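NADPH-dependent aldehyde reductase YqhD (Escherichia coli, PDB 4QGS) reduces a broad range of short-chain aldehydes, including toxic products of lipid peroxidation, to the corresponding alcohols, using NADPH and one zinc ion per subunit. Local coordinates at residues V203-V208 against F344-V350; T210-Y214 against A228-L232; L300-N305 against I338-R342; L186-T191 against M256-T260. All coordinates share one frame; numbering follows the deposited sequence.

Contact 1. Residues V203-V208 against F344-V350. With ZN (zinc ion), chain B.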
loop_
_atom_site.group_PDB
_atom_site.type_symbol
_atom_site.label_atom_id
_atom_site.label_comp_id
_atom_site.label_asym_id
_atom_site.label_seq_id
_atom_site.Cartn_x
_atom_site.Cartn_y
_atom_site.Cartn_z
ATOM N N VAL A 203 3.477 -1.678 9.351
ATOM C CA VAL A 203 4.885 -2.051 9.351
ATOM C C VAL A 203 5.104 -3.318 8.517
ATOM O O VAL A 203 6.011 -3.381 7.688
ATOM C CB VAL A 203 5.411 -2.245 10.785
ATOM C CG1 VAL A 203 6.785 -2.915 10.767
ATOM C CG2 VAL A 203 5.479 -0.896 11.481
ATOM N N VAL A 204 4.262 -4.325 8.718
ATOM C CA VAL A 204 4.388 -5.560 7.951
ATOM C C VAL A 204 4.177 -5.322 6.456
ATOM O O VAL A 204 4.944 -5.816 5.620
ATOM C CB VAL A 204 3.393 -6.620 8.452
ATOM C CG1 VAL A 204 3.385 -7.823 7.501
ATOM C CG2 VAL A 204 3.779 -7.067 9.849
ATOM N N ASP A 205 3.163 -4.536 6.110
ATOM C CA ASP A 205 2.848 -4.303 4.701
ATOM C C ASP A 205 4.000 -3.553 4.023
ATOM O O ASP A 205 4.434 -3.929 2.919
ATOM C CB ASP A 205 1.542 -3.527 4.572
ATOM C CG ASP A 205 1.069 -3.388 3.119
ATOM O OD1 ASP A 205 1.166 -4.351 2.305
ATOM O OD2 ASP A 205 0.585 -2.283 2.795
ATOM N N ALA A 206 4.525 -2.528 4.692
ATOM C CA ALA A 206 5.702 -1.825 4.143
ATOM C C ALA A 206 6.898 -2.772 3.954
ATOM O O ALA A 206 7.594 -2.727 2.929
ATOM C CB ALA A 206 6.089 -0.654 5.044
ATOM N N PHE A 207 7.127 -3.633 4.938
ATOM C CA PHE A 207 8.239 -4.574 4.912
ATOM C C PHE A 207 8.089 -5.496 3.708
ATOM O O PHE A 207 9.038 -5.720 2.940
ATOM C CB PHE A 207 8.276 -5.373 6.225
ATOM C CG PHE A 207 9.527 -6.206 6.421
ATOM C CD1 PHE A 207 10.553 -5.758 7.243
ATOM C CD2 PHE A 207 9.662 -7.447 5.802
ATOM C CE1 PHE A 207 11.691 -6.530 7.456
ATOM C CE2 PHE A 207 10.810 -8.222 6.005
ATOM C CZ PHE A 207 11.820 -7.764 6.828
ATOM N N VAL A 208 6.876 -6.005 3.520
ATOM C CA VAL A 208 6.639 -6.956 2.442
ATOM C C VAL A 208 6.658 -6.268 1.083
ATOM O O VAL A 208 7.229 -6.817 0.143
ATOM C CB VAL A 208 5.312 -7.708 2.656
ATOM C CG1 VAL A 208 5.026 -8.611 1.454
ATOM C CG2 VAL A 208 5.406 -8.526 3.938
ATOM N N PHE A 344 10.038 -11.576 13.571
ATOM C CA PHE A 344 9.793 -10.136 13.528
ATOM C C PHE A 344 8.283 -9.863 13.409
ATOM O O PHE A 344 7.727 -9.064 14.164
ATOM C CB PHE A 344 10.578 -9.500 12.366
ATOM C CG PHE A 344 10.303 -8.033 12.161
ATOM C CD1 PHE A 344 10.635 -7.106 13.141
ATOM C CD2 PHE A 344 9.733 -7.579 10.977
ATOM C CE1 PHE A 344 10.387 -5.751 12.953
ATOM C CE2 PHE A 344 9.478 -6.227 10.788
ATOM C CZ PHE A 344 9.801 -5.317 11.779
ATOM N N PHE A 345 7.623 -10.541 12.476
ATOM C CA PHE A 345 6.174 -10.387 12.292
ATOM C C PHE A 345 5.414 -10.785 13.563
ATOM O O PHE A 345 4.528 -10.053 14.043
ATOM C CB PHE A 345 5.681 -11.224 11.116
ATOM C CG PHE A 345 6.208 -10.778 9.765
ATOM C CD1 PHE A 345 6.796 -9.538 9.601
ATOM C CD2 PHE A 345 6.067 -11.606 8.665
ATOM C CE1 PHE A 345 7.272 -9.131 8.343
ATOM C CE2 PHE A 345 6.533 -11.228 7.414
ATOM C CZ PHE A 345 7.144 -9.980 7.253
ATOM N N GLU A 346 5.774 -11.931 14.132
ATOM C CA GLU A 346 5.074 -12.397 15.332
ATOM C C GLU A 346 5.232 -11.447 16.514
ATOM O O GLU A 346 4.262 -11.215 17.248
ATOM C CB GLU A 346 5.543 -13.800 15.697
ATOM C CG GLU A 346 5.379 -14.714 14.499
ATOM C CD GLU A 346 5.194 -16.159 14.809
ATOM O OE1 GLU A 346 4.077 -16.671 14.536
ATOM O OE2 GLU A 346 6.171 -16.782 15.280
ATOM N N GLN A 347 6.423 -10.877 16.685
ATOM C CA GLN A 347 6.659 -9.945 17.795
ATOM C C GLN A 347 5.944 -8.612 17.599
ATOM O O GLN A 347 5.698 -7.890 18.567
ATOM C CB GLN A 347 8.157 -9.710 17.994
ATOM C CG GLN A 347 8.936 -10.944 18.449
ATOM C CD GLN A 347 8.353 -11.614 19.680
ATOM O OE1 GLN A 347 7.805 -10.958 20.570
ATOM N NE2 GLN A 347 8.463 -12.938 19.733
ATOM N N LEU A 348 5.600 -8.286 16.352
ATOM C CA LEU A 348 4.729 -7.145 16.079
ATOM C C LEU A 348 3.266 -7.450 16.398
ATOM O O LEU A 348 2.419 -6.562 16.336
ATOM C CB LEU A 348 4.840 -6.715 14.612
ATOM C CG LEU A 348 6.158 -6.080 14.174
ATOM C CD1 LEU A 348 6.139 -5.914 12.652
ATOM C CD2 LEU A 348 6.405 -4.737 14.873
ATOM N N GLY A 349 2.973 -8.707 16.722
ATOM C CA GLY A 349 1.605 -9.111 17.010
ATOM C C GLY A 349 0.855 -9.613 15.790
ATOM O O GLY A 349 -0.376 -9.667 15.793
ATOM N N VAL A 350 1.590 -9.996 14.745
ATOM C CA VAL A 350 0.992 -10.491 13.505
ATOM C C VAL A 350 1.397 -11.944 13.244
ATOM O O VAL A 350 2.458 -12.206 12.683
ATOM C CB VAL A 350 1.403 -9.643 12.268
ATOM C CG1 VAL A 350 0.546 -10.030 11.063
ATOM C CG2 VAL A 350 1.274 -8.143 12.567
HETATM ZN ZN ZN B . 0.311 -4.461 0.354
HETATM O O HOH W 1 -0.860 -3.978 -1.316
HETATM O O HOH W 2 -0.599 -2.564 0.806
#
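Three phenylalanine rings gather where Phe207 of helix 196-211 meets Phe344 and Phe345 of helix 330-347; helix 196-211 also carries the zinc ligand Asp205, two residues before Phe207. Phe345 turns its edge to the face of Phe207 in an offset edge-to-face pair, the planes at 87° and the centroids 5.6 Å apart. Phe344 meets the same ring at a slant, setting CE2 3.7 Å from Phe207 CD1. With CG anti to the backbone N (chi1 -170°), Phe207 is swung across to both partners. Shortened to an alanine, this position would probably leave the edge of Phe345 without the face it meets and open a gap beside Phe344. Val204 lays CG1 over the face of Phe345 as a CH-pi contact, 4.3 Å from the ring centroid, while its CG2 lies 3.8 Å from Leu348 CD1. Val203 CG1 approaches that same Leu348 methyl to 3.6 Å.

The two helices belong to the all-helical part of the iron-containing alcohol dehydrogenase fold. A Schellman motif closes the second one: Gly349 takes positive phi, and Val350 N bonds back to Phe345 O. The turn brings Val350 CG2 against Val204 CG2. Asp205 starts from the side of its helix facing away from 344-350, and its OD1 binds the zinc ion at 2.1 Å. His209, His278, His292 and two waters complete the coordination. Val208 CG2 closes the row, 4.0 Å from Phe345 CZ, and its side chain also touches Leu296 of helix 292-306.

Contact 2. Residues T210-Y214 against A228-L232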
loop_
_atom_site.group_PDB
_atom_site.type_symbol
_atom_site.label_atom_id
_atom_site.label_comp_id
_atom_site.label_asym_id
_atom_site.label_seq_id
_atom_site.Cartn_x
_atom_site.Cartn_y
_atom_site.Cartn_z
ATOM N N THR A 210 8.534 -3.965 0.278
ATOM C CA THR A 210 9.963 -3.823 0.015
ATOM C C THR A 210 10.557 -5.145 -0.476
ATOM O O THR A 210 11.232 -5.172 -1.507
ATOM C CB THR A 210 10.714 -3.341 1.251
ATOM O OG1 THR A 210 10.128 -2.108 1.695
ATOM C CG2 THR A 210 12.224 -3.112 0.917
ATOM N N VAL A 211 10.307 -6.251 0.226
ATOM C CA VAL A 211 10.953 -7.506 -0.205
ATOM C C VAL A 211 10.335 -8.090 -1.477
ATOM O O VAL A 211 10.957 -8.928 -2.134
ATOM C CB VAL A 211 10.931 -8.592 0.905
ATOM C CG1 VAL A 211 11.681 -8.115 2.149
ATOM C CG2 VAL A 211 9.493 -8.994 1.245
ATOM N N GLU A 212 9.132 -7.649 -1.845
ATOM C CA GLU A 212 8.528 -8.055 -3.120
ATOM C C GLU A 212 9.366 -7.547 -4.288
ATOM O O GLU A 212 9.268 -8.067 -5.398
ATOM C CB GLU A 212 7.109 -7.515 -3.268
ATOM C CG GLU A 212 6.084 -8.121 -2.299
ATOM C CD GLU A 212 5.472 -9.438 -2.777
ATOM O OE1 GLU A 212 6.168 -10.259 -3.427
ATOM O OE2 GLU A 212 4.272 -9.647 -2.502
ATOM N N GLN A 213 10.164 -6.522 -4.008
ATOM C CA GLN A 213 10.972 -5.849 -5.025
ATOM C C GLN A 213 12.470 -6.009 -4.794
ATOM O O GLN A 213 13.292 -5.383 -5.486
ATOM C CB GLN A 213 10.609 -4.365 -5.064
ATOM C CG GLN A 213 9.120 -4.098 -5.323
ATOM C CD GLN A 213 8.756 -2.631 -5.161
ATOM O OE1 GLN A 213 8.897 -1.841 -6.093
ATOM N NE2 GLN A 213 8.254 -2.263 -3.981
ATOM N N TYR A 214 12.843 -6.850 -3.840
ATOM C CA TYR A 214 14.245 -6.963 -3.451
ATOM C C TYR A 214 14.680 -8.419 -3.255
ATOM O O TYR A 214 15.758 -8.806 -3.699
ATOM C CB TYR A 214 14.508 -6.137 -2.176
ATOM C CG TYR A 214 15.807 -6.461 -1.470
ATOM C CD1 TYR A 214 17.040 -6.107 -2.029
ATOM C CD2 TYR A 214 15.809 -7.131 -0.250
ATOM C CE1 TYR A 214 18.226 -6.414 -1.382
ATOM C CE2 TYR A 214 16.991 -7.441 0.408
ATOM C CZ TYR A 214 18.200 -7.085 -0.181
ATOM O OH TYR A 214 19.373 -7.390 0.461
ATOM N N ALA A 228 16.547 -0.540 -0.535
ATOM C CA ALA A 228 15.639 -1.568 -0.016
ATOM C C ALA A 228 16.129 -2.066 1.338
ATOM O O ALA A 228 15.362 -2.112 2.308
ATOM C CB ALA A 228 15.512 -2.728 -1.007
ATOM N N GLU A 229 17.411 -2.409 1.407
ATOM C CA GLU A 229 18.037 -2.840 2.655
ATOM C C GLU A 229 17.869 -1.789 3.757
ATOM O O GLU A 229 17.544 -2.119 4.909
ATOM C CB GLU A 229 19.521 -3.152 2.413
ATOM C CG GLU A 229 19.711 -4.478 1.717
ATOM C CD GLU A 229 21.029 -4.579 0.932
ATOM O OE1 GLU A 229 21.921 -3.737 1.146
ATOM O OE2 GLU A 229 21.151 -5.506 0.106
ATOM N N GLY A 230 18.060 -0.527 3.387
ATOM C CA GLY A 230 17.911 0.587 4.310
ATOM C C GLY A 230 16.507 0.706 4.872
ATOM O O GLY A 230 16.322 0.958 6.071
ATOM N N ILE A 231 15.515 0.558 4.006
ATOM C CA ILE A 231 14.118 0.583 4.446
ATOM C C ILE A 231 13.864 -0.547 5.455
ATOM O O ILE A 231 13.273 -0.326 6.524
ATOM C CB ILE A 231 13.138 0.457 3.244
ATOM C CG1 ILE A 231 13.191 1.721 2.383
ATOM C CG2 ILE A 231 11.692 0.177 3.741
ATOM C CD1 ILE A 231 12.590 1.564 0.996
ATOM N N LEU A 232 14.326 -1.749 5.115
ATOM C CA LEU A 232 14.081 -2.941 5.943
ATOM C C LEU A 232 14.740 -2.781 7.314
ATOM O O LEU A 232 14.116 -3.013 8.356
ATOM C CB LEU A 232 14.592 -4.199 5.227
ATOM C CG LEU A 232 13.870 -4.498 3.915
ATOM C CD1 LEU A 232 14.581 -5.591 3.142
ATOM C CD2 LEU A 232 12.415 -4.932 4.203
#
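Thr210, near the end of helix 196-211, packs on Ala228 and Leu232 of helix 222-244, the next helix of the helical domain, and the pair forms part of the bundle that carries the catalytic zinc. Its CG2, anti to the backbone N, is directed at this neighbour and lies 3.6 Å from Ala228 O and 3.7 Å from Leu232 CG. The hydroxyl belongs to its own helix: Thr210 OG1 bonds to Ala206 O, one turn back, and the CG2 methyl of Ile231 rests against it. Val211 follows, its side chain crossing that of Leu232 at about a right angle, with CG1 3.9 Å from Leu232 CD2; it also touches Leu300 and Trp304 of helix 292-306. Glu212 turns to the metal site, where its OE2 bonds to ND1 of the zinc ligand His278 and so probably helps to position that imidazole. Tyr214 then comes back over helix 222-244. Ala228 CB sits 3.7 Å from Tyr214 CB, and Leu232 CD1 lies near CD2 of the ring. Glu229 has further partners, OE1 in a salt bridge to Arg321 and OE2 bonded by Gln317. Tyr214 OH donates to Glu229 OE2 over 2.6 Å, on the anti side and 15° out of the carboxylate plane.

Contact 3. Residues L300-N305 against I338-R342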
loop_
_atom_site.group_PDB
_atom_site.type_symbol
_atom_site.label_atom_id
_atom_site.label_comp_id
_atom_site.label_asym_id
_atom_site.label_seq_id
_atom_site.Cartn_x
_atom_site.Cartn_y
_atom_site.Cartn_z
ATOM N N LEU A 300 4.432 -15.019 3.178
ATOM C CA LEU A 300 5.840 -14.720 2.845
ATOM C C LEU A 300 6.839 -15.800 3.290
ATOM O O LEU A 300 7.628 -16.269 2.459
ATOM C CB LEU A 300 6.269 -13.371 3.441
ATOM C CG LEU A 300 7.664 -12.928 2.967
ATOM C CD1 LEU A 300 7.632 -12.472 1.523
ATOM C CD2 LEU A 300 8.173 -11.820 3.872
ATOM N N PRO A 301 6.847 -16.179 4.582
ATOM C CA PRO A 301 7.915 -17.114 4.949
ATOM C C PRO A 301 7.722 -18.483 4.298
ATOM O O PRO A 301 8.714 -19.124 3.960
ATOM C CB PRO A 301 7.827 -17.184 6.471
ATOM C CG PRO A 301 6.407 -16.762 6.802
ATOM C CD PRO A 301 6.038 -15.769 5.752
ATOM N N ALA A 302 6.475 -18.916 4.107
ATOM C CA ALA A 302 6.231 -20.172 3.404
ATOM C C ALA A 302 6.681 -20.075 1.947
ATOM O O ALA A 302 7.270 -21.016 1.398
ATOM C CB ALA A 302 4.747 -20.559 3.484
ATOM N N LEU A 303 6.417 -18.930 1.321
ATOM C CA LEU A 303 6.793 -18.736 -0.080
ATOM C C LEU A 303 8.311 -18.720 -0.232
ATOM O O LEU A 303 8.858 -19.301 -1.184
ATOM C CB LEU A 303 6.173 -17.441 -0.628
ATOM C CG LEU A 303 6.402 -17.203 -2.128
ATOM C CD1 LEU A 303 5.184 -16.572 -2.814
ATOM C CD2 LEU A 303 7.639 -16.342 -2.349
ATOM N N TRP A 304 8.983 -18.032 0.685
ATOM C CA TRP A 304 10.441 -17.945 0.635
ATOM C C TRP A 304 11.089 -19.326 0.744
ATOM O O TRP A 304 12.021 -19.642 0.003
ATOM C CB TRP A 304 10.946 -17.027 1.740
ATOM C CG TRP A 304 10.981 -15.581 1.357
ATOM C CD1 TRP A 304 10.671 -15.024 0.147
ATOM C CD2 TRP A 304 11.361 -14.504 2.212
ATOM N NE1 TRP A 304 10.852 -13.657 0.198
ATOM C CE2 TRP A 304 11.271 -13.314 1.455
ATOM C CE3 TRP A 304 11.773 -14.435 3.541
ATOM C CZ2 TRP A 304 11.572 -12.063 1.999
ATOM C CZ3 TRP A 304 12.079 -13.189 4.081
ATOM C CH2 TRP A 304 11.989 -12.020 3.301
ATOM N N ASN A 305 10.584 -20.171 1.639
ATOM C CA ASN A 305 11.156 -21.508 1.746
ATOM C C ASN A 305 10.933 -22.303 0.467
ATOM O O ASN A 305 11.824 -23.015 -0.001
ATOM C CB ASN A 305 10.578 -22.282 2.933
ATOM C CG ASN A 305 11.064 -23.717 2.957
ATOM O OD1 ASN A 305 12.258 -23.978 3.136
ATOM N ND2 ASN A 305 10.155 -24.650 2.741
ATOM N N ILE A 338 14.780 -16.575 7.232
ATOM C CA ILE A 338 13.341 -16.821 7.196
ATOM C C ILE A 338 12.771 -16.830 8.625
ATOM O O ILE A 338 11.728 -16.222 8.895
ATOM C CB ILE A 338 13.016 -18.153 6.459
ATOM C CG1 ILE A 338 13.356 -18.023 4.976
ATOM C CG2 ILE A 338 11.548 -18.523 6.612
ATOM C CD1 ILE A 338 13.200 -19.300 4.170
ATOM N N ALA A 339 13.470 -17.487 9.546
ATOM C CA ALA A 339 13.005 -17.553 10.934
ATOM C C ALA A 339 13.008 -16.173 11.598
ATOM O O ALA A 339 12.082 -15.846 12.354
ATOM C CB ALA A 339 13.856 -18.526 11.740
ATOM N N ALA A 340 14.042 -15.370 11.329
ATOM C CA ALA A 340 14.118 -14.021 11.890
ATOM C C ALA A 340 12.969 -13.155 11.376
ATOM O O ALA A 340 12.435 -12.320 12.113
ATOM C CB ALA A 340 15.472 -13.353 11.567
ATOM N N THR A 341 12.604 -13.351 10.110
ATOM C CA THR A 341 11.514 -12.592 9.497
ATOM C C THR A 341 10.177 -12.996 10.122
ATOM O O THR A 341 9.364 -12.144 10.491
ATOM C CB THR A 341 11.483 -12.804 7.969
ATOM O OG1 THR A 341 12.774 -12.495 7.426
ATOM C CG2 THR A 341 10.436 -11.913 7.307
ATOM N N ARG A 342 9.963 -14.300 10.243
ATOM C CA ARG A 342 8.779 -14.811 10.898
ATOM C C ARG A 342 8.681 -14.255 12.313
ATOM O O ARG A 342 7.643 -13.736 12.717
ATOM C CB ARG A 342 8.804 -16.337 10.925
ATOM C CG ARG A 342 7.481 -16.957 11.304
ATOM C CD ARG A 342 7.584 -18.488 11.358
ATOM N NE ARG A 342 7.727 -19.155 10.062
ATOM C CZ ARG A 342 6.722 -19.358 9.209
ATOM N NH1 ARG A 342 6.925 -20.006 8.075
ATOM N NH2 ARG A 342 5.513 -18.892 9.478
HETATM O O HOH W 3 9.084 -21.278 5.991
#
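Thr341 OG1 lies at the edge of the Trp304 indole, in its plane and 3.5 Å from CZ3, where two polar groups grip it: the hydroxyl of Tyr318 and the carbonyl of Ala337. The hydroxyl is thus satisfied although it faces a carbon edge, and Tyr318 also meets the Trp304 ring edge-to-face. Thr341 CG2 packs nearby against Leu300 CD2. Ile338 slides past Trp304 in the opposite direction, its CD1 4.0 Å from Trp304 CB, while its CG2 lies against Pro301. Over that proline spreads the flat guanidinium of Arg342, the side chain bent at chi3 (-71°) so that Pro301 CG sits 3.3 Å from its plane. Water 3, in the plane at the guanidinium edge, accepts from Arg342 NH1 and donates to Pro301 O at 3.0 Å; NH2 reaches Thr352 OG1. A leucine in place of Arg342 would probably leave water 3 and Thr352 without their shared donor group and uncover one side of the proline ring. Pro301, which lacks an N-H, stands at a kink in its helix. The short segments run at 171°, their axes 9.8 Å apart, as an antiparallel helix pair in the helical domain of an iron-containing alcohol dehydrogenase.

Contact 4. Residues L186-T191 against M256-T260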
loop_
_atom_site.group_PDB
_atom_site.type_symbol
_atom_site.label_atom_id
_atom_site.label_comp_id
_atom_site.label_asym_id
_atom_site.label_seq_id
_atom_site.Cartn_x
_atom_site.Cartn_y
_atom_site.Cartn_z
ATOM N N LEU A 186 2.337 14.763 5.004
ATOM C CA LEU A 186 2.668 13.619 5.848
ATOM C C LEU A 186 3.166 14.109 7.203
ATOM O O LEU A 186 4.329 14.492 7.347
ATOM C CB LEU A 186 3.749 12.747 5.184
ATOM C CG LEU A 186 3.380 11.706 4.118
ATOM C CD1 LEU A 186 2.540 12.293 3.015
ATOM C CD2 LEU A 186 4.660 11.127 3.515
ATOM N N ASP A 187 2.277 14.117 8.193
ATOM C CA ASP A 187 2.645 14.527 9.535
ATOM C C ASP A 187 2.579 13.306 10.451
ATOM O O ASP A 187 1.511 12.777 10.700
ATOM C CB ASP A 187 1.699 15.640 10.037
ATOM C CG ASP A 187 2.076 16.167 11.415
ATOM O OD1 ASP A 187 2.881 15.514 12.120
ATOM O OD2 ASP A 187 1.560 17.245 11.802
ATOM N N PRO A 188 3.731 12.853 10.949
ATOM C CA PRO A 188 3.774 11.671 11.810
ATOM C C PRO A 188 2.865 11.789 13.039
ATOM O O PRO A 188 2.365 10.782 13.538
ATOM C CB PRO A 188 5.245 11.602 12.218
ATOM C CG PRO A 188 5.971 12.210 11.035
ATOM C CD PRO A 188 5.079 13.341 10.604
ATOM N N VAL A 189 2.639 13.010 13.511
ATOM C CA VAL A 189 1.771 13.186 14.685
ATOM C C VAL A 189 0.363 12.645 14.430
ATOM O O VAL A 189 -0.282 12.114 15.344
ATOM C CB VAL A 189 1.693 14.665 15.110
ATOM C CG1 VAL A 189 0.621 14.863 16.219
ATOM C CG2 VAL A 189 3.059 15.145 15.566
ATOM N N TYR A 190 -0.113 12.750 13.189
ATOM C CA TYR A 190 -1.430 12.223 12.844
ATOM C C TYR A 190 -1.480 10.693 12.951
ATOM O O TYR A 190 -2.565 10.126 12.975
ATOM C CB TYR A 190 -1.854 12.629 11.431
ATOM C CG TYR A 190 -2.026 14.121 11.208
ATOM C CD1 TYR A 190 -2.154 15.000 12.279
ATOM C CD2 TYR A 190 -2.056 14.651 9.916
ATOM C CE1 TYR A 190 -2.313 16.364 12.074
ATOM C CE2 TYR A 190 -2.221 16.019 9.707
ATOM C CZ TYR A 190 -2.345 16.864 10.784
ATOM O OH TYR A 190 -2.499 18.223 10.585
ATOM N N THR A 191 -0.324 10.026 13.014
ATOM C CA THR A 191 -0.328 8.567 13.139
ATOM C C THR A 191 -0.366 8.101 14.599
ATOM O O THR A 191 -0.534 6.918 14.859
ATOM C CB THR A 191 0.900 7.903 12.442
ATOM O OG1 THR A 191 2.093 8.121 13.203
ATOM C CG2 THR A 191 1.089 8.460 11.045
ATOM N N MET A 256 6.964 6.262 9.310
ATOM C CA MET A 256 6.122 6.838 8.271
ATOM C C MET A 256 6.914 7.082 6.981
ATOM O O MET A 256 6.420 6.827 5.877
ATOM C CB MET A 256 5.499 8.150 8.744
ATOM C CG MET A 256 4.412 8.676 7.825
ATOM S SD MET A 256 3.716 10.225 8.462
ATOM C CE MET A 256 2.109 10.210 7.680
ATOM N N TRP A 257 8.137 7.579 7.126
ATOM C CA TRP A 257 8.951 7.920 5.958
ATOM C C TRP A 257 9.485 6.657 5.304
ATOM O O TRP A 257 9.495 6.542 4.076
ATOM C CB TRP A 257 10.095 8.870 6.345
ATOM C CG TRP A 257 10.832 9.523 5.161
ATOM C CD1 TRP A 257 12.188 9.697 5.039
ATOM C CD2 TRP A 257 10.250 10.090 3.973
ATOM N NE1 TRP A 257 12.483 10.332 3.847
ATOM C CE2 TRP A 257 11.311 10.581 3.177
ATOM C CE3 TRP A 257 8.937 10.228 3.500
ATOM C CZ2 TRP A 257 11.094 11.198 1.944
ATOM C CZ3 TRP A 257 8.726 10.847 2.281
ATOM C CH2 TRP A 257 9.806 11.327 1.515
ATOM N N ALA A 258 9.903 5.692 6.118
ATOM C CA ALA A 258 10.303 4.393 5.581
ATOM C C ALA A 258 9.170 3.721 4.806
ATOM O O ALA A 258 9.389 3.192 3.708
ATOM C CB ALA A 258 10.795 3.471 6.701
ATOM N N ALA A 259 7.964 3.719 5.382
ATOM C CA ALA A 259 6.823 3.078 4.750
ATOM C C ALA A 259 6.481 3.778 3.442
ATOM O O ALA A 259 6.107 3.146 2.451
ATOM C CB ALA A 259 5.606 3.074 5.722
ATOM N N THR A 260 6.641 5.096 3.426
ATOM C CA THR A 260 6.386 5.852 2.218
ATOM C C THR A 260 7.347 5.429 1.118
ATOM O O THR A 260 6.940 5.278 -0.023
ATOM C CB THR A 260 6.491 7.365 2.470
ATOM O OG1 THR A 260 5.459 7.747 3.385
ATOM C CG2 THR A 260 6.303 8.136 1.178
#
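Met256 reaches out from helix 249-262 and lays its sulfur and methyl along the turn that follows strand 183-186. The chain is extended beyond CG, with CG anti to the backbone N (chi1 -169°) and chi2 at 180°, and this length carries the thioether between Leu186, Pro188 and Thr191. SD sits 3.6 Å from Pro188 N, where the proline ring crosses the methionine chain at about a right angle. CE goes further, to 3.9 Å from both Leu186 CB and Thr191 CG2, crossing those two side chains at a slant. Leu186 and Thr260 point at each other tip to tip, CD2 to OG1 at 3.5 Å. The edge of the Trp257 ring comes up to the same leucine methyl.

Asp187 OD1 accepts from Val189 N in an Asx turn, while OD2 bonds to Gly28 N. Thr191 OG1 donates to Pro188 O at 2.7 Å, in the carbonyl plane and on a lone pair. Tyr190, an NADP(+)-binding residue, stands in this turn, so the contact joins the nucleotide-binding and helical parts of the fold. On the helix, Thr260 N and OG1 reach Met256 O from opposite faces of its plane. Both threonine hydroxyls bond within their own segments; what crosses is van der Waals contact, mostly of a thioether and methyl groups, without directional bonds, and might tolerate small shifts.

Overall arrangement
Helix 196-211 ties contacts 1 and 2 together, their centres about 14 Å apart, with Phe207 CD1 3.7 Å from Leu232 CD2. Contact 3 shares helix 330-347 with contact 1, and Phe345 CE2 lies 3.9 Å from Leu300 CD2. Val211 CB meets Trp304 CZ2 at 3.7 Å, so contacts 1, 2 and 3 pack on one another; Asp205 of contact 1 binds the zinc directly, while the side chain of Leu300 in contact 3 is about 11 Å from it. Contact 4 lies toward the cofactor side, about 17 Å from contact 1 between centres, and joins it through Ala206 CB and Ala259 CA; it meets contact 2 where Ile231 CG2 lies 3.8 Å from Ala258 O.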